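Local structure of probable LacI-family transcriptional regulator (Corynebacterium glutamicum ATCC 13032, 3BIL) at residues V71-P74 with Y80-A83; A82-E87 with Q294-L299; Q89-K94 with L299-V304. The protein is of unknown specific function but probably binds DNA and regulates transcription, as LacI-family proteins do. One frame throughout, in Å; residues are numbered along the deposited sequence.

Contact 1: V71-P74 with Y80-A83; sequences VIVP and YFAA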
ATOM      1  N   VAL A  71      10.510 -14.049  -3.817  1.00 55.81           N
ATOM      2  CA  VAL A  71      10.813 -12.854  -3.003  1.00 50.68           C
ATOM      3  C   VAL A  71      10.081 -12.837  -1.684  1.00 47.28           C
ATOM      4  O   VAL A  71       8.903 -13.195  -1.600  1.00 45.24           O
ATOM      5  CB  VAL A  71      10.729 -11.505  -3.780  1.00 48.26           C
ATOM      6  CG1 VAL A  71       9.913 -11.632  -4.999  1.00 49.58           C
ATOM      7  CG2 VAL A  71      10.229 -10.382  -2.912  1.00 49.71           C
ATOM      8  N   ILE A  72      10.829 -12.456  -0.657  1.00 44.40           N
ATOM      9  CA  ILE A  72      10.344 -12.404   0.713  1.00 44.49           C
ATOM     10  C   ILE A  72      10.489 -11.000   1.269  1.00 42.11           C
ATOM     11  O   ILE A  72      11.556 -10.401   1.180  1.00 40.81           O
ATOM     12  CB  ILE A  72      11.135 -13.331   1.625  1.00 44.71           C
ATOM     13  CG1 ILE A  72      11.090 -14.760   1.088  1.00 46.21           C
ATOM     14  CG2 ILE A  72      10.580 -13.260   3.050  1.00 42.80           C
ATOM     15  CD1 ILE A  72      12.175 -15.664   1.660  1.00 48.43           C
ATOM     16  N   VAL A  73       9.416 -10.501   1.873  1.00 40.36           N
ATOM     17  CA  VAL A  73       9.344  -9.114   2.302  1.00 37.26           C
ATOM     18  C   VAL A  73       8.642  -9.043   3.663  1.00 40.70           C
ATOM     19  O   VAL A  73       7.822  -9.925   3.972  1.00 44.99           O
ATOM     20  CB  VAL A  73       8.660  -8.319   1.204  1.00 37.88           C
ATOM     21  CG1 VAL A  73       7.162  -8.125   1.476  1.00 36.19           C
ATOM     22  CG2 VAL A  73       9.396  -7.034   0.982  1.00 41.15           C
ATOM     23  N   PRO A  74       9.010  -8.074   4.528  1.00 39.82           N
ATOM     24  CA  PRO A  74       8.422  -8.093   5.873  1.00 39.10           C
ATOM     25  C   PRO A  74       6.965  -7.665   5.950  1.00 41.83           C
ATOM     26  O   PRO A  74       6.274  -7.933   6.938  1.00 43.05           O
ATOM     27  CB  PRO A  74       9.270  -7.078   6.624  1.00 38.60           C
ATOM     28  CG  PRO A  74       9.727  -6.160   5.615  1.00 36.77           C
ATOM     29  CD  PRO A  74       9.999  -6.999   4.406  1.00 38.64           C
ATOM     30  N   TYR A  80       6.091   0.902   0.588  1.00 34.55           N
ATOM     31  CA  TYR A  80       7.449   0.805   0.077  1.00 33.10           C
ATOM     32  C   TYR A  80       7.823  -0.613  -0.345  1.00 35.26           C
ATOM     33  O   TYR A  80       8.380  -0.828  -1.416  1.00 40.65           O
ATOM     34  CB  TYR A  80       8.421   1.295   1.121  1.00 37.58           C
ATOM     35  CG  TYR A  80       9.868   1.039   0.785  1.00 40.01           C
ATOM     36  CD1 TYR A  80      10.605   1.946   0.016  1.00 35.80           C
ATOM     37  CD2 TYR A  80      10.506  -0.103   1.261  1.00 40.75           C
ATOM     38  CE1 TYR A  80      11.922   1.726  -0.262  1.00 36.10           C
ATOM     39  CE2 TYR A  80      11.823  -0.340   0.974  1.00 42.00           C
ATOM     40  CZ  TYR A  80      12.526   0.582   0.218  1.00 39.59           C
ATOM     41  OH  TYR A  80      13.845   0.327  -0.025  1.00 41.25           O
ATOM     42  N   PHE A  81       7.529  -1.576   0.512  1.00 32.83           N
ATOM     43  CA  PHE A  81       7.797  -2.936   0.206  1.00 34.26           C
ATOM     44  C   PHE A  81       6.855  -3.503  -0.880  1.00 38.33           C
ATOM     45  O   PHE A  81       7.212  -4.478  -1.556  1.00 35.39           O
ATOM     46  CB  PHE A  81       7.714  -3.754   1.489  1.00 36.74           C
ATOM     47  CG  PHE A  81       8.870  -3.544   2.416  1.00 35.66           C
ATOM     48  CD1 PHE A  81      10.180  -3.749   1.981  1.00 35.37           C
ATOM     49  CD2 PHE A  81       8.656  -3.163   3.731  1.00 33.19           C
ATOM     50  CE1 PHE A  81      11.271  -3.561   2.858  1.00 39.46           C
ATOM     51  CE2 PHE A  81       9.727  -2.989   4.621  1.00 34.87           C
ATOM     52  CZ  PHE A  81      11.045  -3.172   4.192  1.00 35.73           C
ATOM     53  N   ALA A  82       5.659  -2.919  -1.041  1.00 37.63           N
ATOM     54  CA  ALA A  82       4.772  -3.335  -2.137  1.00 37.35           C
ATOM     55  C   ALA A  82       5.278  -2.719  -3.458  1.00 40.59           C
ATOM     56  O   ALA A  82       5.225  -3.348  -4.527  1.00 42.19           O
ATOM     57  CB  ALA A  82       3.329  -2.951  -1.851  1.00 33.71           C
ATOM     58  N   ALA A  83       5.800  -1.496  -3.378  1.00 39.63           N
ATOM     59  CA  ALA A  83       6.475  -0.887  -4.531  1.00 38.49           C
ATOM     60  C   ALA A  83       7.687  -1.711  -4.948  1.00 37.16           C
ATOM     61  O   ALA A  83       7.847  -2.017  -6.102  1.00 43.98           O
ATOM     62  CB  ALA A  83       6.865   0.572  -4.241  1.00 30.68           C
TER

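Contact 2: A82-E87 with Q294-L299; sequences AAMVTE and QNVEQL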
ATOM      1  N   ALA A  82       5.659  -2.919  -1.041  1.00 37.63           N
ATOM      2  CA  ALA A  82       4.772  -3.335  -2.137  1.00 37.35           C
ATOM      3  C   ALA A  82       5.278  -2.719  -3.458  1.00 40.59           C
ATOM      4  O   ALA A  82       5.225  -3.348  -4.527  1.00 42.19           O
ATOM      5  CB  ALA A  82       3.329  -2.951  -1.851  1.00 33.71           C
ATOM      6  N   ALA A  83       5.800  -1.496  -3.378  1.00 39.63           N
ATOM      7  CA  ALA A  83       6.475  -0.887  -4.531  1.00 38.49           C
ATOM      8  C   ALA A  83       7.687  -1.711  -4.948  1.00 37.16           C
ATOM      9  O   ALA A  83       7.847  -2.017  -6.102  1.00 43.98           O
ATOM     10  CB  ALA A  83       6.865   0.572  -4.241  1.00 30.68           C
ATOM     11  N   MET A  84       8.524  -2.091  -3.993  1.00 42.11           N
ATOM     12  CA  MET A  84       9.704  -2.865  -4.295  1.00 40.76           C
ATOM     13  C   MET A  84       9.367  -4.180  -5.028  1.00 41.54           C
ATOM     14  O   MET A  84      10.064  -4.546  -5.977  1.00 42.26           O
ATOM     15  CB  MET A  84      10.500  -3.145  -3.032  1.00 35.72           C
ATOM     16  CG  MET A  84      11.910  -3.727  -3.314  1.00 39.08           C
ATOM     17  SD  MET A  84      12.527  -4.269  -1.742  1.00 44.65           S
ATOM     18  CE  MET A  84      13.133  -2.691  -1.136  1.00 44.51           C
ATOM     19  N   VAL A  85       8.327  -4.894  -4.596  1.00 40.59           N
ATOM     20  CA  VAL A  85       8.006  -6.178  -5.226  1.00 39.97           C
ATOM     21  C   VAL A  85       7.337  -5.991  -6.583  1.00 40.93           C
ATOM     22  O   VAL A  85       7.587  -6.759  -7.492  1.00 42.46           O
ATOM     23  CB  VAL A  85       7.220  -7.167  -4.314  1.00 41.83           C
ATOM     24  CG1 VAL A  85       7.952  -7.373  -2.993  1.00 38.71           C
ATOM     25  CG2 VAL A  85       5.777  -6.709  -4.086  1.00 41.44           C
ATOM     26  N   THR A  86       6.514  -4.964  -6.736  1.00 41.23           N
ATOM     27  CA  THR A  86       5.975  -4.657  -8.036  1.00 41.07           C
ATOM     28  C   THR A  86       7.156  -4.451  -8.997  1.00 45.41           C
ATOM     29  O   THR A  86       7.180  -5.035 -10.069  1.00 47.68           O
ATOM     30  CB  THR A  86       5.106  -3.394  -7.992  1.00 40.40           C
ATOM     31  OG1 THR A  86       4.097  -3.550  -7.000  1.00 41.22           O
ATOM     32  CG2 THR A  86       4.441  -3.116  -9.327  1.00 38.37           C
ATOM     33  N   GLU A  87       8.140  -3.642  -8.612  1.00 47.07           N
ATOM     34  CA  GLU A  87       9.309  -3.412  -9.482  1.00 50.25           C
ATOM     35  C   GLU A  87      10.296  -4.559  -9.656  1.00 47.71           C
ATOM     36  O   GLU A  87      10.955  -4.645 -10.690  1.00 47.44           O
ATOM     37  CB  GLU A  87      10.056  -2.116  -9.138  1.00 54.26           C
ATOM     38  CG  GLU A  87       9.878  -1.030 -10.222  1.00 63.94           C
ATOM     39  CD  GLU A  87       8.489  -0.329 -10.199  1.00 68.63           C
ATOM     40  OE1 GLU A  87       8.440   0.886  -9.873  1.00 70.06           O
ATOM     41  OE2 GLU A  87       7.455  -0.983 -10.508  1.00 70.11           O
ATOM     42  N   GLN A 294      14.090   6.906  -1.493  1.00 30.37           N
ATOM     43  CA  GLN A 294      15.089   5.876  -1.501  1.00 32.78           C
ATOM     44  C   GLN A 294      15.254   5.221  -2.829  1.00 36.84           C
ATOM     45  O   GLN A 294      16.069   4.296  -2.966  1.00 43.12           O
ATOM     46  CB  GLN A 294      14.644   4.786  -0.579  1.00 34.45           C
ATOM     47  CG  GLN A 294      15.166   4.936   0.772  1.00 36.53           C
ATOM     48  CD  GLN A 294      14.682   3.816   1.564  1.00 40.32           C
ATOM     49  OE1 GLN A 294      15.360   2.791   1.670  1.00 38.13           O
ATOM     50  NE2 GLN A 294      13.448   3.934   2.050  1.00 39.03           N
ATOM     51  N   ASN A 295      14.448   5.643  -3.789  1.00 36.92           N
ATOM     52  CA  ASN A 295      14.571   5.173  -5.140  1.00 39.63           C
ATOM     53  C   ASN A 295      14.406   3.656  -5.267  1.00 39.17           C
ATOM     54  O   ASN A 295      15.307   2.964  -5.745  1.00 35.95           O
ATOM     55  CB  ASN A 295      15.905   5.650  -5.731  1.00 48.09           C
ATOM     56  CG  ASN A 295      15.773   6.021  -7.178  1.00 53.10           C
ATOM     57  OD1 ASN A 295      15.724   5.148  -8.061  1.00 53.31           O
ATOM     58  ND2 ASN A 295      15.647   7.328  -7.436  1.00 55.20           N
ATOM     59  N   VAL A 296      13.231   3.171  -4.868  1.00 43.04           N
ATOM     60  CA  VAL A 296      12.903   1.742  -4.822  1.00 45.23           C
ATOM     61  C   VAL A 296      13.145   1.061  -6.138  1.00 47.96           C
ATOM     62  O   VAL A 296      13.555  -0.098  -6.151  1.00 47.54           O
ATOM     63  CB  VAL A 296      11.410   1.467  -4.531  1.00 42.68           C
ATOM     64  CG1 VAL A 296      11.286   0.358  -3.539  1.00 41.18           C
ATOM     65  CG2 VAL A 296      10.722   2.695  -4.041  1.00 47.56           C
ATOM     66  N   GLU A 297      12.850   1.771  -7.231  1.00 54.37           N
ATOM     67  CA  GLU A 297      12.943   1.216  -8.598  1.00 58.62           C
ATOM     68  C   GLU A 297      14.369   0.744  -8.933  1.00 54.00           C
ATOM     69  O   GLU A 297      14.575  -0.359  -9.450  1.00 54.05           O
ATOM     70  CB  GLU A 297      12.399   2.223  -9.641  1.00 60.28           C
ATOM     71  CG  GLU A 297      12.269   1.673 -11.088  1.00 64.88           C
ATOM     72  CD  GLU A 297      11.289   2.465 -12.014  1.00 69.20           C
ATOM     73  OE1 GLU A 297      11.210   2.121 -13.228  1.00 71.95           O
ATOM     74  OE2 GLU A 297      10.608   3.418 -11.545  1.00 72.47           O
ATOM     75  N   GLN A 298      15.347   1.571  -8.584  1.00 51.75           N
ATOM     76  CA  GLN A 298      16.740   1.300  -8.847  1.00 49.71           C
ATOM     77  C   GLN A 298      17.280   0.170  -7.967  1.00 48.89           C
ATOM     78  O   GLN A 298      18.117  -0.594  -8.407  1.00 42.37           O
ATOM     79  CB  GLN A 298      17.519   2.574  -8.597  1.00 52.56           C
ATOM     80  CG  GLN A 298      18.828   2.711  -9.326  1.00 57.65           C
ATOM     81  CD  GLN A 298      19.491   4.024  -8.976  1.00 63.04           C
ATOM     82  OE1 GLN A 298      20.707   4.089  -8.751  1.00 63.39           O
ATOM     83  NE2 GLN A 298      18.676   5.091  -8.884  1.00 63.52           N
ATOM     84  N   LEU A 299      16.804   0.082  -6.723  1.00 46.49           N
ATOM     85  CA  LEU A 299      17.228  -0.972  -5.817  1.00 45.57           C
ATOM     86  C   LEU A 299      16.761  -2.328  -6.282  1.00 46.16           C
ATOM     87  O   LEU A 299      17.526  -3.294  -6.235  1.00 44.31           O
ATOM     88  CB  LEU A 299      16.691  -0.725  -4.424  1.00 48.12           C
ATOM     89  CG  LEU A 299      17.730   0.052  -3.645  1.00 51.71           C
ATOM     90  CD1 LEU A 299      17.083   1.018  -2.631  1.00 53.00           C
ATOM     91  CD2 LEU A 299      18.675  -0.956  -3.008  1.00 50.86           C
TER

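Contact 3: Q89-K94 with L299-V304; sequences QSTASK and LAQRAV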
ATOM      1  N   GLN A  89       9.226  -7.635  -9.646  1.00 50.33           N
ATOM      2  CA  GLN A  89       8.490  -8.555 -10.505  1.00 49.26           C
ATOM      3  C   GLN A  89       8.579  -8.144 -11.972  1.00 50.63           C
ATOM      4  O   GLN A  89       8.726  -9.006 -12.846  1.00 48.81           O
ATOM      5  CB  GLN A  89       7.030  -8.667 -10.109  1.00 46.67           C
ATOM      6  CG  GLN A  89       6.273  -9.518 -11.078  1.00 48.17           C
ATOM      7  CD  GLN A  89       4.852  -9.767 -10.684  1.00 46.83           C
ATOM      8  OE1 GLN A  89       4.576 -10.406  -9.671  1.00 46.13           O
ATOM      9  NE2 GLN A  89       3.925  -9.291 -11.511  1.00 48.63           N
ATOM     10  N   SER A  90       8.482  -6.836 -12.221  1.00 49.17           N
ATOM     11  CA  SER A  90       8.480  -6.286 -13.564  1.00 51.80           C
ATOM     12  C   SER A  90       9.854  -6.452 -14.262  1.00 58.81           C
ATOM     13  O   SER A  90       9.926  -6.901 -15.425  1.00 64.96           O
ATOM     14  CB  SER A  90       8.026  -4.832 -13.505  1.00 49.98           C
ATOM     15  OG  SER A  90       8.675  -4.036 -14.466  1.00 51.53           O
ATOM     16  N   THR A  91      10.928  -6.110 -13.547  1.00 57.23           N
ATOM     17  CA  THR A  91      12.303  -6.360 -13.993  1.00 55.72           C
ATOM     18  C   THR A  91      12.608  -7.850 -14.250  1.00 56.48           C
ATOM     19  O   THR A  91      13.204  -8.194 -15.277  1.00 57.53           O
ATOM     20  CB  THR A  91      13.323  -5.757 -13.002  1.00 55.35           C
ATOM     21  OG1 THR A  91      13.042  -4.361 -12.831  1.00 56.19           O
ATOM     22  CG2 THR A  91      14.738  -5.891 -13.527  1.00 54.29           C
ATOM     23  N   ALA A  92      12.193  -8.725 -13.336  1.00 54.35           N
ATOM     24  CA  ALA A  92      12.346 -10.165 -13.534  1.00 56.19           C
ATOM     25  C   ALA A  92      11.678 -10.679 -14.818  1.00 60.17           C
ATOM     26  O   ALA A  92      12.231 -11.553 -15.493  1.00 61.20           O
ATOM     27  CB  ALA A  92      11.828 -10.948 -12.321  1.00 54.51           C
ATOM     28  N   SER A  93      10.499 -10.158 -15.158  1.00 60.95           N
ATOM     29  CA  SER A  93       9.781 -10.690 -16.303  1.00 64.57           C
ATOM     30  C   SER A  93      10.460 -10.225 -17.578  1.00 66.94           C
ATOM     31  O   SER A  93      10.467 -10.954 -18.567  1.00 70.65           O
ATOM     32  CB  SER A  93       8.308 -10.285 -16.309  1.00 65.59           C
ATOM     33  OG  SER A  93       8.120  -9.090 -17.058  1.00 67.79           O
ATOM     34  N   LYS A  94      11.028  -9.019 -17.557  1.00 65.98           N
ATOM     35  CA  LYS A  94      11.846  -8.547 -18.685  1.00 66.48           C
ATOM     36  C   LYS A  94      13.080  -9.413 -18.980  1.00 66.31           C
ATOM     37  O   LYS A  94      13.554  -9.431 -20.117  1.00 66.50           O
ATOM     38  CB  LYS A  94      12.261  -7.096 -18.502  1.00 66.62           C
ATOM     39  CG  LYS A  94      11.224  -6.139 -19.004  1.00 68.19           C
ATOM     40  CD  LYS A  94      11.610  -4.738 -18.668  1.00 69.71           C
ATOM     41  CE  LYS A  94      10.380  -3.869 -18.644  1.00 71.87           C
ATOM     42  NZ  LYS A  94      10.696  -2.561 -18.017  1.00 73.30           N
ATOM     43  N   LEU A 299      16.804   0.082  -6.723  1.00 46.49           N
ATOM     44  CA  LEU A 299      17.228  -0.972  -5.817  1.00 45.57           C
ATOM     45  C   LEU A 299      16.761  -2.328  -6.282  1.00 46.16           C
ATOM     46  O   LEU A 299      17.526  -3.294  -6.235  1.00 44.31           O
ATOM     47  CB  LEU A 299      16.691  -0.725  -4.424  1.00 48.12           C
ATOM     48  CG  LEU A 299      17.730   0.052  -3.645  1.00 51.71           C
ATOM     49  CD1 LEU A 299      17.083   1.018  -2.631  1.00 53.00           C
ATOM     50  CD2 LEU A 299      18.675  -0.956  -3.008  1.00 50.86           C
ATOM     51  N   ALA A 300      15.495  -2.383  -6.702  1.00 42.40           N
ATOM     52  CA  ALA A 300      14.893  -3.550  -7.323  1.00 43.51           C
ATOM     53  C   ALA A 300      15.559  -3.943  -8.674  1.00 45.28           C
ATOM     54  O   ALA A 300      15.836  -5.131  -8.891  1.00 43.51           O
ATOM     55  CB  ALA A 300      13.398  -3.332  -7.497  1.00 40.37           C
ATOM     56  N   GLN A 301      15.801  -2.962  -9.560  1.00 48.38           N
ATOM     57  CA  GLN A 301      16.614  -3.148 -10.781  1.00 50.88           C
ATOM     58  C   GLN A 301      17.957  -3.776 -10.418  1.00 53.17           C
ATOM     59  O   GLN A 301      18.250  -4.903 -10.817  1.00 56.09           O
ATOM     60  CB  GLN A 301      16.856  -1.814 -11.498  1.00 55.06           C
ATOM     61  CG  GLN A 301      16.232  -1.653 -12.888  1.00 59.47           C
ATOM     62  CD  GLN A 301      14.937  -0.830 -12.895  1.00 63.14           C
ATOM     63  OE1 GLN A 301      14.799   0.145 -13.649  1.00 62.21           O
ATOM     64  NE2 GLN A 301      13.974  -1.233 -12.062  1.00 64.86           N
ATOM     65  N   ARG A 302      18.755  -3.067  -9.623  1.00 54.33           N
ATOM     66  CA  ARG A 302      20.050  -3.574  -9.173  1.00 57.90           C
ATOM     67  C   ARG A 302      19.977  -4.950  -8.538  1.00 57.95           C
ATOM     68  O   ARG A 302      20.807  -5.796  -8.838  1.00 60.60           O
ATOM     69  CB  ARG A 302      20.749  -2.588  -8.230  1.00 60.43           C
ATOM     70  CG  ARG A 302      21.175  -1.314  -8.931  1.00 65.61           C
ATOM     71  CD  ARG A 302      22.627  -1.361  -9.406  1.00 70.39           C
ATOM     72  NE  ARG A 302      23.487  -0.409  -8.678  1.00 74.58           N
ATOM     73  CZ  ARG A 302      23.436   0.925  -8.804  1.00 74.59           C
ATOM     74  NH1 ARG A 302      22.542   1.505  -9.606  1.00 73.53           N
ATOM     75  NH2 ARG A 302      24.264   1.689  -8.101  1.00 74.32           N
ATOM     76  N   ALA A 303      18.989  -5.178  -7.673  1.00 58.67           N
ATOM     77  CA  ALA A 303      18.863  -6.466  -6.959  1.00 59.09           C
ATOM     78  C   ALA A 303      18.580  -7.657  -7.866  1.00 59.62           C
ATOM     79  O   ALA A 303      19.022  -8.770  -7.583  1.00 58.19           O
ATOM     80  CB  ALA A 303      17.802  -6.397  -5.868  1.00 58.90           C
ATOM     81  N   VAL A 304      17.823  -7.434  -8.933  1.00 59.59           N
ATOM     82  CA  VAL A 304      17.536  -8.520  -9.844  1.00 62.68           C
ATOM     83  C   VAL A 304      18.725  -8.746 -10.827  1.00 62.53           C
ATOM     84  O   VAL A 304      19.057  -9.890 -11.132  1.00 61.11           O
ATOM     85  CB  VAL A 304      16.098  -8.384 -10.473  1.00 65.05           C
ATOM     86  CG1 VAL A 304      16.026  -7.215 -11.437  1.00 63.30           C
ATOM     87  CG2 VAL A 304      15.651  -9.686 -11.133  1.00 62.90           C
TER

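Contact 1: V71-P74 with Y80-A83
The first torsion of Phe-81 (chi1 -73°) sets CG anti to its carbonyl carbon and beside its backbone N. This turns the ring off helix 79-94 toward the end of strand 69-73, where Val-73 and Pro-74 meet it. Val-73 touches through its CG2 branch.

Pro-74 lies over one face of the phenyl ring. Its CG is 3.6 Å from the centroid of the Phe-81 ring and 24° off the ring normal, a CH-pi contact. The closest approach is Pro-74 CG to Phe-81 CE2 at 3.3 Å. The two side chains run at about a right angle to each other; Pro-74 CG leads over the face, with CD farther off. Val-73 comes in obliquely at the base of the phenyl ring. Its CG2 is 3.5 Å from Phe-81 CD1 and 3.7 Å from Phe-81 CB.

The preceding residue covers part of the opposite face of the phenyl ring. Tyr-80 CD2 stands 3.7 Å above the plane of the Phe-81 ring, offset toward its rim. In turn, Phe-81 CE1 lies in plane at the edge of the Tyr-80 ring. Beyond the two segments, Phe-81 also touches Asp-152, and Pro-74 touches Glu-106.

The contact joins the first strand and helix of the beta-alpha-beta unit formed by 69-73, 79-94 and 99-103. All three touching residues are buried. The grip is apolar: dispersion and CH-pi contact of Val-73 and Pro-74 with Phe-81 hold the start of the helix against the strand end.

Contact 2: A82-E87 with Q294-L299
The backbones of helix 79-94 and the start of helix 296-308 come close at two points, with Met-84 CA 5.6 Å from Val-296 CA and Glu-87 CA 6.0 Å from Glu-297 CA. Val-296 is the main apolar side chain here. It points at the other helix and sets its CG1 branch against the base of Met-84. Val-296 CG1 is 3.6 Å from Met-84 CB and 3.7 Å from Met-84 CA, so the methyl lies on the backbone as much as on the side chain. The CG2 branch of Val-296 faces Ala-83 more loosely, 4.4 Å from Ala-83 CB.

Met-84 has CG anti to its backbone N (chi1 -169°) and bends only at chi3. The Met-84 side chain also touches Asp-152.

One turn further along helix 79-94, Glu-87 meets Glu-297, and the two side chains cross at a slant. Glu-87 CG is 3.7 Å from Glu-297 CG, a contact between methylenes. Glu-87 is bent at chi2, while Glu-297 is extended beyond CG. Their carboxylates stay near each other, with Glu-87 OE1 3.7 Å from Glu-297 OE2 and the two planes 62° apart. This like-charged pair lies at the surface, and its repulsion may be eased by solvent or by a raised pKa in one acid.

Asn-295 occupies the N-cap position of helix 296-308, and Gln-298 NE2 makes a weak hydrogen bond to its OD1. Another side of the same turns of helix 79-94 faces the second subunit, where Val-85 packs on Leu-76 of that chain. Two helices far apart in sequence are thus packed together within one subdomain of the periplasmic-binding-protein fold, an arrangement in keeping with the LacI family.

Contact 3: Q89-K94 with L299-V304
Val-304 overlaps Ala-92 with its CG2 methyl and turns its CG1 methyl to Thr-91. The CG2 branch is anti to the Val-304 backbone N and comes down on the helix surface of Ala-92. Val-304 CG2 is 4.1 Å from Ala-92 CA and 4.2 Å from Ala-92 CB. The spacing on the CG1 side is modelled doubtfully.

Thr-91 carries a polar arm as well. With chi1 at -55°, its OG1 is set beside its own backbone N and hydrogen-bonds Glu-87 O, one turn back in the helix. The amide of Gln-301 approaches the same hydroxyl, and Gln-301 NE2 is 3.4 Å from Thr-91 OG1. Gln-301 gets there by a bend at chi2 (101°), crossing Thr-91 at about a right angle.

The axes of segments 89-94 and 299-304 approach to 9.2 Å and cross at -41°. Ala-92 also touches Thr-99 of the neighbouring strand. On helix 79-94, Gln-89 NE2 hydrogen-bonds Asn-103 O of the second subunit. Chemically, the interface is a modest apolar contact of Val-304 with Ala-92, set beside the hydroxyl of Thr-91, whose firm partner is Glu-87 O of its own helix.

Helix 79-94 runs through all three contacts, meeting strand 69-73 in contact 1 and helix 296-308 in contacts 2 and 3. The centre of contact 2 is about 8 Å from that of contact 1 and about 9 Å from that of contact 3. Contacts 1 and 3 are about 13 Å apart, centre to centre. Tyr-80 bridges contacts 1 and 2, its CE1 lying 3.6 Å from Val-296 CG1. Ala-300 bridges contacts 2 and 3, its CB lying 3.9 Å from Glu-87 CB. Tyr-80, Asp-152, Asp-277 and Gln-294 cluster near the start of the helix, consistent with the effector cleft of LacI relatives.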